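Local structure of probable ribosomal RNA small subunit methyltransferase (Thermus thermophilus, 3DMH) at residues A[285-289]-A[290-294]; A[262-265]-A[266-269]. The protein methylates the exocyclic N2 of a guanosine in 16S ribosomal RNA, taking the methyl group from S-adenosylmethionine. One frame throughout, in Å; residues are numbered along the deposited sequence.

Overall arrangement
Contacts 1 and 2 sit at the C-terminal ends of two neighbouring parallel strands in the second of the chain's two seven-stranded sheets, the one in the Rossmann-like methyltransferase domain. Contact 2 (262-269) comes first, where strand 257-262 gives way to helix 265-277; that helix leads to strand 283-286, at the edge of the sheet, beyond which contact 1 (285-294) turns. Their centres lie about 11 Å apart. They meet directly: S287 N probably bonds to E262 O, and H286 NE2 to D263 O. Both hold S-adenosylmethionine, contact 2 by its ribose and contact 1 by its adenine, so this pair of strand ends helps to fix the nucleoside half of the cofactor.

Contact 1 (A[285-289]-A[290-294]); sequences LHSDV and DEALT. With SAM (S-adenosylmethionine), chain D.
S287 and D288 meet E291 and A292 across a type II' beta turn, D288 to E291, that follows edge strand 283-286 in the methyltransferase's Rossmann-like fold; a type I turn, D290 to L293, overlaps it. Backbone bonds close both: E291 N to D288 O, and L293 N to D290 O.

Side chains supply the other polar links. The hydroxyl of S287 points into the turn, OG anti to its own backbone N (chi1 -173°), where it accepts from A292 N at 2.9 Å and donates to V289 O at 2.7 Å, the latter reached from above the carbonyl plane. One buried hydroxyl thus ties both turns together. E291 folds back toward the start of the turn through a bend at chi2 (-109°), which lets OE1 receive D288 N on its anti lone pair, 3.2 Å away and nearly straight at 171°. Water 1 donates to both this OE1 and H286 O.

Apolar contact is slighter. L285 CD1 meets L293 CD2 at 3.7 Å, the two side chains crossing at about a right angle, while A292 CB lies against S287 CB.

Beyond the turn, salt bridges from D288 OD2 to K24 and R80 reach the N-terminal part of the chain; D290 OD1 is hydrogen-bonded to H9, and its OD2 forms a salt bridge with R329. With like-charged E291 OE1 5.9 Å from D288 OD2, the basic partners of D288 probably help keep it ionised.

The adenine of S-adenosylmethionine is bound by two hydrogen bonds of opposite sense. N6 donates to D288 OD1 at 3.0 Å, an oxygen also bonded to Y8 OH, and V289 N donates to the adenine N1 at 2.9 Å, with V289 CG2 3.8 Å from N6.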
loop_
_atom_site.group_PDB
_atom_site.type_symbol
_atom_site.label_atom_id
_atom_site.label_comp_id
_atom_site.label_asym_id
_atom_site.label_seq_id
_atom_site.Cartn_x
_atom_site.Cartn_y
_atom_site.Cartn_z
ATOM N N LEU A 285 3.996 -12.207 1.639
ATOM C CA LEU A 285 2.574 -12.282 1.960
ATOM C C LEU A 285 1.902 -10.954 1.779
ATOM O O LEU A 285 2.415 -9.921 2.193
ATOM C CB LEU A 285 2.362 -12.760 3.398
ATOM C CG LEU A 285 3.083 -14.057 3.761
ATOM C CD1 LEU A 285 2.727 -14.402 5.177
ATOM C CD2 LEU A 285 2.666 -15.155 2.820
ATOM N N HIS A 286 0.724 -11.019 1.181
ATOM C CA HIS A 286 -0.150 -9.870 1.071
ATOM C C HIS A 286 -0.983 -9.860 2.347
ATOM O O HIS A 286 -1.845 -10.707 2.548
ATOM C CB HIS A 286 -1.013 -10.007 -0.192
ATOM C CG HIS A 286 -1.789 -8.769 -0.521
ATOM N ND1 HIS A 286 -2.939 -8.772 -1.285
ATOM C CD2 HIS A 286 -1.546 -7.474 -0.205
ATOM C CE1 HIS A 286 -3.379 -7.531 -1.412
ATOM N NE2 HIS A 286 -2.557 -6.728 -0.753
ATOM N N SER A 287 -0.721 -8.882 3.210
ATOM C CA SER A 287 -1.192 -8.936 4.584
ATOM C C SER A 287 -1.304 -7.528 5.155
ATOM O O SER A 287 -0.437 -6.686 4.909
ATOM C CB SER A 287 -0.145 -9.672 5.416
ATOM O OG SER A 287 -0.589 -9.908 6.747
ATOM N N ASP A 288 -2.363 -7.305 5.935
ATOM C CA ASP A 288 -2.494 -6.073 6.717
ATOM C C ASP A 288 -1.760 -6.347 8.031
ATOM O O ASP A 288 -2.252 -7.096 8.871
ATOM C CB ASP A 288 -3.980 -5.781 6.974
ATOM C CG ASP A 288 -4.212 -4.536 7.823
ATOM O OD1 ASP A 288 -3.256 -3.752 8.004
ATOM O OD2 ASP A 288 -5.364 -4.347 8.281
ATOM N N VAL A 289 -0.552 -5.804 8.153
ATOM C CA VAL A 289 0.359 -6.100 9.273
ATOM C C VAL A 289 0.474 -7.640 9.368
ATOM O O VAL A 289 0.840 -8.282 8.371
ATOM C CB VAL A 289 -0.020 -5.374 10.615
ATOM C CG1 VAL A 289 1.165 -5.387 11.570
ATOM C CG2 VAL A 289 -0.362 -3.908 10.350
ATOM N N ASP A 290 0.160 -8.243 10.508
ATOM C CA ASP A 290 0.313 -9.692 10.647
ATOM C C ASP A 290 -0.966 -10.484 10.420
ATOM O O ASP A 290 -1.060 -11.649 10.816
ATOM C CB ASP A 290 0.883 -10.043 12.026
ATOM C CG ASP A 290 0.000 -9.576 13.167
ATOM O OD1 ASP A 290 -0.825 -8.647 12.984
ATOM O OD2 ASP A 290 0.132 -10.123 14.283
ATOM N N GLU A 291 -1.945 -9.867 9.762
ATOM C CA GLU A 291 -3.245 -10.510 9.539
ATOM C C GLU A 291 -3.132 -11.883 8.878
ATOM O O GLU A 291 -3.900 -12.803 9.195
ATOM C CB GLU A 291 -4.113 -9.562 8.704
ATOM C CG GLU A 291 -5.382 -10.125 8.140
ATOM C CD GLU A 291 -5.329 -10.303 6.654
ATOM O OE1 GLU A 291 -4.436 -9.721 5.979
ATOM O OE2 GLU A 291 -6.212 -11.031 6.164
ATOM N N ALA A 292 -2.165 -12.017 7.967
ATOM C CA ALA A 292 -2.004 -13.265 7.198
ATOM C C ALA A 292 -1.355 -14.398 7.990
ATOM O O ALA A 292 -1.382 -15.552 7.547
ATOM C CB ALA A 292 -1.190 -13.005 5.942
ATOM N N LEU A 293 -0.757 -14.083 9.140
ATOM C CA LEU A 293 -0.014 -15.097 9.902
ATOM C C LEU A 293 -0.950 -15.912 10.767
ATOM O O LEU A 293 -2.058 -15.472 11.101
ATOM C CB LEU A 293 1.068 -14.466 10.783
ATOM C CG LEU A 293 2.063 -13.507 10.121
ATOM C CD1 LEU A 293 3.063 -13.010 11.133
ATOM C CD2 LEU A 293 2.777 -14.093 8.909
ATOM N N THR A 294 -0.500 -17.106 11.144
ATOM C CA THR A 294 -1.242 -17.879 12.120
ATOM C C THR A 294 -1.128 -17.159 13.453
ATOM O O THR A 294 -0.211 -16.356 13.661
ATOM C CB THR A 294 -0.679 -19.306 12.281
ATOM O OG1 THR A 294 0.710 -19.221 12.630
ATOM C CG2 THR A 294 -0.835 -20.082 10.989
HETATM N N SAM D . 10.758 -2.510 3.702
HETATM C CA SAM D . 10.749 -1.703 2.433
HETATM C C SAM D . 12.042 -0.922 2.338
HETATM O O SAM D . 12.729 -0.877 3.368
HETATM O OXT SAM D . 12.338 -0.344 1.279
HETATM C CB SAM D . 9.580 -0.716 2.407
HETATM C CG SAM D . 9.548 0.307 3.546
HETATM S SD SAM D . 8.185 1.497 3.333
HETATM C CE SAM D . 8.766 2.899 4.331
HETATM C "C5'" SAM D . 6.835 0.888 4.386
HETATM C "C4'" SAM D . 6.085 -0.272 3.751
HETATM O "O4'" SAM D . 5.010 -0.551 4.646
HETATM C "C3'" SAM D . 5.487 0.019 2.368
HETATM O "O3'" SAM D . 5.903 -0.940 1.403
HETATM C "C2'" SAM D . 3.977 -0.013 2.625
HETATM O "O2'" SAM D . 3.183 -0.414 1.525
HETATM C "C1'" SAM D . 3.947 -0.971 3.814
HETATM N N9 SAM D . 2.687 -0.902 4.528
HETATM C C8 SAM D . 1.838 0.188 4.705
HETATM N N7 SAM D . 0.783 -0.192 5.467
HETATM C C5 SAM D . 0.947 -1.529 5.761
HETATM C C6 SAM D . 0.175 -2.464 6.461
HETATM N N6 SAM D . -1.005 -2.129 7.000
HETATM N N1 SAM D . 0.657 -3.748 6.564
HETATM C C2 SAM D . 1.851 -4.123 5.989
HETATM N N3 SAM D . 2.610 -3.231 5.240
HETATM C C4 SAM D . 2.146 -1.963 5.159
HETATM O O HOH W 1 -3.853 -11.856 4.032
#

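Contact 2 (A[262-265]-A[266-269]); sequences EDDL and ASVL. With SAM (S-adenosylmethionine), chain D.
D264 caps helix 265-277 from the N-cap position, its carboxylate turned back over the first turn. OD2 takes two donors from S267: the hydroxyl OG at 2.8 Å, on the anti lone pair, and the backbone N at 3.0 Å, from above the carboxylate plane. OD1 receives A266 N in a weak bond. The main chain does the rest, V268 N bonding to D264 O and L269 N to L265 O. With an alanine in place of the capping aspartate, the carboxylate is lost, and S267 OG and the N-H groups of A266 and S267 would probably be left without these acceptors.

E262 faces the cofactor. Its CG is anti to the backbone N (chi1 170°) and rests on S267 CB at 3.5 Å; the chain then bends at chi2. This sets the carboxylate against the ribose of S-adenosylmethionine: O3' donates to OE1 at 2.7 Å and O2' to OE2 at 2.6 Å. Each oxygen has a second donor, G243 N for OE1 and D264 N, on the anti lone pair, for OE2. An acidic residue ending the second strand and holding both ribose hydroxyls is a hallmark of the Rossmann-fold methyltransferases.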
loop_
_atom_site.group_PDB
_atom_site.type_symbol
_atom_site.label_atom_id
_atom_site.label_comp_id
_atom_site.label_asym_id
_atom_site.label_seq_id
_atom_site.Cartn_x
_atom_site.Cartn_y
_atom_site.Cartn_z
ATOM N N GLU A 262 3.120 -7.339 3.663
ATOM C CA GLU A 262 3.015 -6.101 2.884
ATOM C C GLU A 262 1.548 -5.902 2.492
ATOM O O GLU A 262 0.926 -6.844 1.949
ATOM C CB GLU A 262 3.918 -6.216 1.648
ATOM C CG GLU A 262 3.743 -5.128 0.605
ATOM C CD GLU A 262 3.938 -3.736 1.178
ATOM O OE1 GLU A 262 5.036 -3.455 1.703
ATOM O OE2 GLU A 262 2.987 -2.941 1.083
ATOM N N ASP A 263 0.981 -4.727 2.779
ATOM C CA ASP A 263 -0.443 -4.510 2.548
ATOM C C ASP A 263 -0.752 -4.225 1.081
ATOM O O ASP A 263 -1.906 -4.370 0.677
ATOM C CB ASP A 263 -0.894 -3.325 3.397
ATOM C CG ASP A 263 -2.391 -3.099 3.361
ATOM O OD1 ASP A 263 -3.138 -3.981 3.836
ATOM O OD2 ASP A 263 -2.828 -1.999 2.900
ATOM N N ASP A 264 0.244 -3.741 0.330
ATOM C CA ASP A 264 0.014 -3.316 -1.043
ATOM C C ASP A 264 0.338 -4.426 -2.055
ATOM O O ASP A 264 1.467 -4.877 -2.116
ATOM C CB ASP A 264 0.866 -2.069 -1.365
ATOM C CG ASP A 264 0.908 -1.774 -2.840
ATOM O OD1 ASP A 264 -0.155 -1.779 -3.446
ATOM O OD2 ASP A 264 2.022 -1.549 -3.387
ATOM N N LEU A 265 -0.671 -4.862 -2.811
ATOM C CA LEU A 265 -0.494 -5.897 -3.812
ATOM C C LEU A 265 0.631 -5.618 -4.805
ATOM O O LEU A 265 1.377 -6.533 -5.165
ATOM C CB LEU A 265 -1.792 -6.120 -4.597
ATOM C CG LEU A 265 -1.782 -7.206 -5.662
ATOM C CD1 LEU A 265 -1.446 -8.555 -5.058
ATOM C CD2 LEU A 265 -3.111 -7.248 -6.351
ATOM N N ALA A 266 0.731 -4.373 -5.283
ATOM C CA ALA A 266 1.792 -4.058 -6.273
ATOM C C ALA A 266 3.169 -4.352 -5.662
ATOM O O ALA A 266 4.069 -4.880 -6.324
ATOM C CB ALA A 266 1.677 -2.608 -6.730
ATOM N N SER A 267 3.328 -4.029 -4.381
ATOM C CA SER A 267 4.566 -4.264 -3.672
ATOM C C SER A 267 4.825 -5.751 -3.440
ATOM O O SER A 267 5.958 -6.219 -3.593
ATOM C CB SER A 267 4.570 -3.497 -2.346
ATOM O OG SER A 267 4.639 -2.093 -2.615
ATOM N N VAL A 268 3.780 -6.509 -3.102
ATOM C CA VAL A 268 3.913 -7.960 -2.939
ATOM C C VAL A 268 4.430 -8.591 -4.237
ATOM O O VAL A 268 5.370 -9.403 -4.223
ATOM C CB VAL A 268 2.569 -8.599 -2.572
ATOM C CG1 VAL A 268 2.639 -10.132 -2.621
ATOM C CG2 VAL A 268 2.145 -8.138 -1.196
ATOM N N LEU A 269 3.822 -8.218 -5.359
ATOM C CA LEU A 269 4.232 -8.782 -6.663
ATOM C C LEU A 269 5.654 -8.380 -7.010
ATOM O O LEU A 269 6.412 -9.160 -7.594
ATOM C CB LEU A 269 3.296 -8.332 -7.779
ATOM C CG LEU A 269 1.849 -8.831 -7.612
ATOM C CD1 LEU A 269 0.923 -8.150 -8.609
ATOM C CD2 LEU A 269 1.753 -10.353 -7.766
HETATM N N SAM D . 10.758 -2.510 3.702
HETATM C CA SAM D . 10.749 -1.703 2.433
HETATM C C SAM D . 12.042 -0.922 2.338
HETATM O O SAM D . 12.729 -0.877 3.368
HETATM O OXT SAM D . 12.338 -0.344 1.279
HETATM C CB SAM D . 9.580 -0.716 2.407
HETATM C CG SAM D . 9.548 0.307 3.546
HETATM S SD SAM D . 8.185 1.497 3.333
HETATM C CE SAM D . 8.766 2.899 4.331
HETATM C "C5'" SAM D . 6.835 0.888 4.386
HETATM C "C4'" SAM D . 6.085 -0.272 3.751
HETATM O "O4'" SAM D . 5.010 -0.551 4.646
HETATM C "C3'" SAM D . 5.487 0.019 2.368
HETATM O "O3'" SAM D . 5.903 -0.940 1.403
HETATM C "C2'" SAM D . 3.977 -0.013 2.625
HETATM O "O2'" SAM D . 3.183 -0.414 1.525
HETATM C "C1'" SAM D . 3.947 -0.971 3.814
HETATM N N9 SAM D . 2.687 -0.902 4.528
HETATM C C8 SAM D . 1.838 0.188 4.705
HETATM N N7 SAM D . 0.783 -0.192 5.467
HETATM C C5 SAM D . 0.947 -1.529 5.761
HETATM C C6 SAM D . 0.175 -2.464 6.461
HETATM N N6 SAM D . -1.005 -2.129 7.000
HETATM N N1 SAM D . 0.657 -3.748 6.564
HETATM C C2 SAM D . 1.851 -4.123 5.989
HETATM N N3 SAM D . 2.610 -3.231 5.240
HETATM C C4 SAM D . 2.146 -1.963 5.159
#